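Local coordinates for protein putative ATP binding component of ABC-transporter (Escherichia coli, PDB 2R5O) that serves as the carbohydrate-binding C-terminal domain of an ABC transporter that exports O-antigen polysaccharide, the whole protein probably hydrolysing ATP, at residues Val168-Ser171 against Met172-Gly176. Sequence-based numbering, arbitrary orientation. Where two conformers were deposited one is given.
Sequences VTKS and MDFWG
K170 leaves the backbone with CG beside its own N and anti to the carbonyl carbon (chi1 -59°), then bends at chi3 (67°), which brings CE to M172 O and the ring of F174; the further bend at chi4 only turns NZ. F174 was modelled in two conformers, so its ring position is not unique; in the one described, chi1 is 54°, with CG lying between the backbone N and the carbonyl carbon. Along the lysine, CB passes 3.9 Å from D173 OD1, and farther out CE comes to 3.5 Å from M172 O. With the ring in this conformer, the same CE reaches the phenyl obliquely, 4.1 Å from both CD2 and CE2 of F174, and the two side chains cross at about a right angle. The aliphatic part of the lysine therefore does the touching. No salt bridge forms, since K170 NZ stays 6.3 Å from D173 OD1, although the opposite charges probably attract at that range; OD1 is instead hydrogen-bonded to S136 OG. F174 is buried: its ring, in this conformer, meets Y102 of the second subunit, and M172 packs on F107 of that subunit. Just after F174, W175 and G176 pair antiparallel with a strand of the other chain. This surface turn ends strand 153-169 and leads the C-terminal tail from the immunoglobulin-fold domain into the intersubunit sheet, consistent with the domain swapping of this dimer.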
ATOM      1  N   VAL A 168       9.385   8.556  -6.251  1.00 15.67           N
ATOM      2  CA  VAL A 168       9.766   7.380  -5.462  1.00 16.08           C
ATOM      3  C   VAL A 168      10.718   6.552  -6.289  1.00 15.25           C
ATOM      4  O   VAL A 168      10.445   6.284  -7.453  1.00 14.67           O
ATOM      5  CB  VAL A 168       8.520   6.516  -5.055  1.00 15.95           C
ATOM      6  CG1 VAL A 168       8.951   5.236  -4.359  1.00 17.06           C
ATOM      7  CG2 VAL A 168       7.594   7.330  -4.143  1.00 16.65           C
ATOM      8  N   THR A 169      11.795   6.130  -5.655  1.00 16.01           N
ATOM      9  CA  THR A 169      12.804   5.270  -6.269  1.00 16.78           C
ATOM     10  C   THR A 169      12.973   3.948  -5.504  1.00 17.52           C
ATOM     11  O   THR A 169      12.782   3.899  -4.287  1.00 17.80           O
ATOM     12  CB  THR A 169      14.187   5.961  -6.400  1.00 17.05           C
ATOM     13  OG1 THR A 169      14.560   6.542  -5.145  1.00 18.23           O
ATOM     14  CG2 THR A 169      14.135   7.055  -7.450  1.00 18.25           C
ATOM     15  N   LYS A 170      13.296   2.900  -6.259  1.00 17.30           N
ATOM     16  CA  LYS A 170      13.597   1.554  -5.754  1.00 17.59           C
ATOM     17  C   LYS A 170      14.615   0.919  -6.692  1.00 18.34           C
ATOM     18  O   LYS A 170      14.826   1.375  -7.834  1.00 19.91           O
ATOM     19  CB  LYS A 170      12.340   0.673  -5.784  1.00 16.79           C
ATOM     20  CG  LYS A 170      11.156   1.145  -4.993  1.00 15.58           C
ATOM     21  CD  LYS A 170       9.981   0.195  -5.127  1.00 18.85           C
ATOM     22  CE  LYS A 170      10.263  -1.144  -4.487  1.00 19.28           C
ATOM     23  NZ  LYS A 170      10.393  -1.057  -3.000  1.00 21.04           N
ATOM     24  N   SER A 171      15.253  -0.149  -6.225  1.00 17.54           N
ATOM     25  CA  SER A 171      16.137  -0.945  -7.090  1.00 18.27           C
ATOM     26  C   SER A 171      15.338  -1.953  -7.904  1.00 19.06           C
ATOM     27  O   SER A 171      15.541  -2.064  -9.115  1.00 20.15           O
ATOM     28  CB  SER A 171      17.240  -1.646  -6.285  1.00 18.28           C
ATOM     29  OG  SER A 171      16.703  -2.410  -5.246  1.00 20.43           O
ATOM     30  N   MET A 172      14.469  -2.719  -7.241  1.00 19.81           N
ATOM     31  CA  MET A 172      13.653  -3.727  -7.921  1.00 20.12           C
ATOM     32  C   MET A 172      12.179  -3.462  -7.682  1.00 20.41           C
ATOM     33  O   MET A 172      11.660  -3.624  -6.558  1.00 21.82           O
ATOM     34  CB  MET A 172      14.009  -5.114  -7.432  1.00 20.16           C
ATOM     35  CG  MET A 172      15.468  -5.460  -7.691  1.00 22.06           C
ATOM     36  SD  MET A 172      15.760  -7.217  -7.582  1.00 23.23           S
ATOM     37  CE  MET A 172      17.511  -7.251  -7.263  1.00 26.10           C
ATOM     38  N   ASP A 173      11.487  -3.089  -8.750  1.00 19.97           N
ATOM     39  CA  ASP A 173      10.045  -2.851  -8.673  1.00 19.98           C
ATOM     40  C   ASP A 173       9.294  -4.183  -8.484  1.00 18.74           C
ATOM     41  O   ASP A 173       9.688  -5.210  -9.016  1.00 19.20           O
ATOM     42  CB  ASP A 173       9.546  -2.209  -9.970  1.00 19.70           C
ATOM     43  CG  ASP A 173       9.907  -0.758 -10.090  1.00 22.20           C
ATOM     44  OD1 ASP A 173      10.695  -0.263  -9.250  1.00 21.47           O
ATOM     45  OD2 ASP A 173       9.388  -0.123 -11.035  1.00 25.58           O
ATOM     46  N   PHE A 174       8.171  -4.124  -7.761  1.00 17.43           N
ATOM     47  CA  PHE A 174       7.221  -5.199  -7.697  1.00 17.99           C
ATOM     48  C   PHE A 174       6.165  -4.861  -8.785  1.00 17.29           C
ATOM     49  O   PHE A 174       6.376  -3.929  -9.592  1.00 17.34           O
ATOM     50  CB  PHE A 174       6.624  -5.336  -6.288  0.65 17.50           C
ATOM     51  CG  PHE A 174       6.009  -4.056  -5.754  0.65 14.91           C
ATOM     52  CD1 PHE A 174       4.706  -3.724  -6.020  0.65 15.00           C
ATOM     53  CD2 PHE A 174       6.758  -3.183  -4.966  0.65 13.31           C
ATOM     54  CE1 PHE A 174       4.167  -2.563  -5.548  0.65 15.59           C
ATOM     55  CE2 PHE A 174       6.228  -1.993  -4.519  0.65 16.26           C
ATOM     56  CZ  PHE A 174       4.933  -1.697  -4.801  0.65 14.10           C
ATOM     57  N   TRP A 175       5.107  -5.637  -8.891  1.00 17.92           N
ATOM     58  CA  TRP A 175       4.048  -5.352  -9.872  1.00 17.98           C
ATOM     59  C   TRP A 175       2.979  -4.528  -9.184  1.00 18.76           C
ATOM     60  O   TRP A 175       2.515  -4.862  -8.080  1.00 19.59           O
ATOM     61  CB  TRP A 175       3.412  -6.636 -10.417  1.00 19.59           C
ATOM     62  CG  TRP A 175       4.263  -7.419 -11.362  1.00 21.59           C
ATOM     63  CD1 TRP A 175       5.406  -8.099 -11.057  1.00 24.87           C
ATOM     64  CD2 TRP A 175       4.046  -7.607 -12.768  1.00 25.14           C
ATOM     65  NE1 TRP A 175       5.914  -8.696 -12.183  1.00 25.97           N
ATOM     66  CE2 TRP A 175       5.097  -8.417 -13.247  1.00 24.43           C
ATOM     67  CE3 TRP A 175       3.065  -7.175 -13.669  1.00 25.28           C
ATOM     68  CZ2 TRP A 175       5.207  -8.792 -14.586  1.00 24.57           C
ATOM     69  CZ3 TRP A 175       3.166  -7.560 -15.003  1.00 24.09           C
ATOM     70  CH2 TRP A 175       4.227  -8.365 -15.447  1.00 24.32           C
ATOM     71  N   GLY A 176       2.608  -3.427  -9.812  1.00 18.11           N
ATOM     72  CA  GLY A 176       1.546  -2.622  -9.305  1.00 17.61           C
ATOM     73  C   GLY A 176       2.030  -1.336  -8.734  1.00 16.84           C
ATOM     74  O   GLY A 176       3.003  -0.738  -9.210  1.00 17.87           O
TER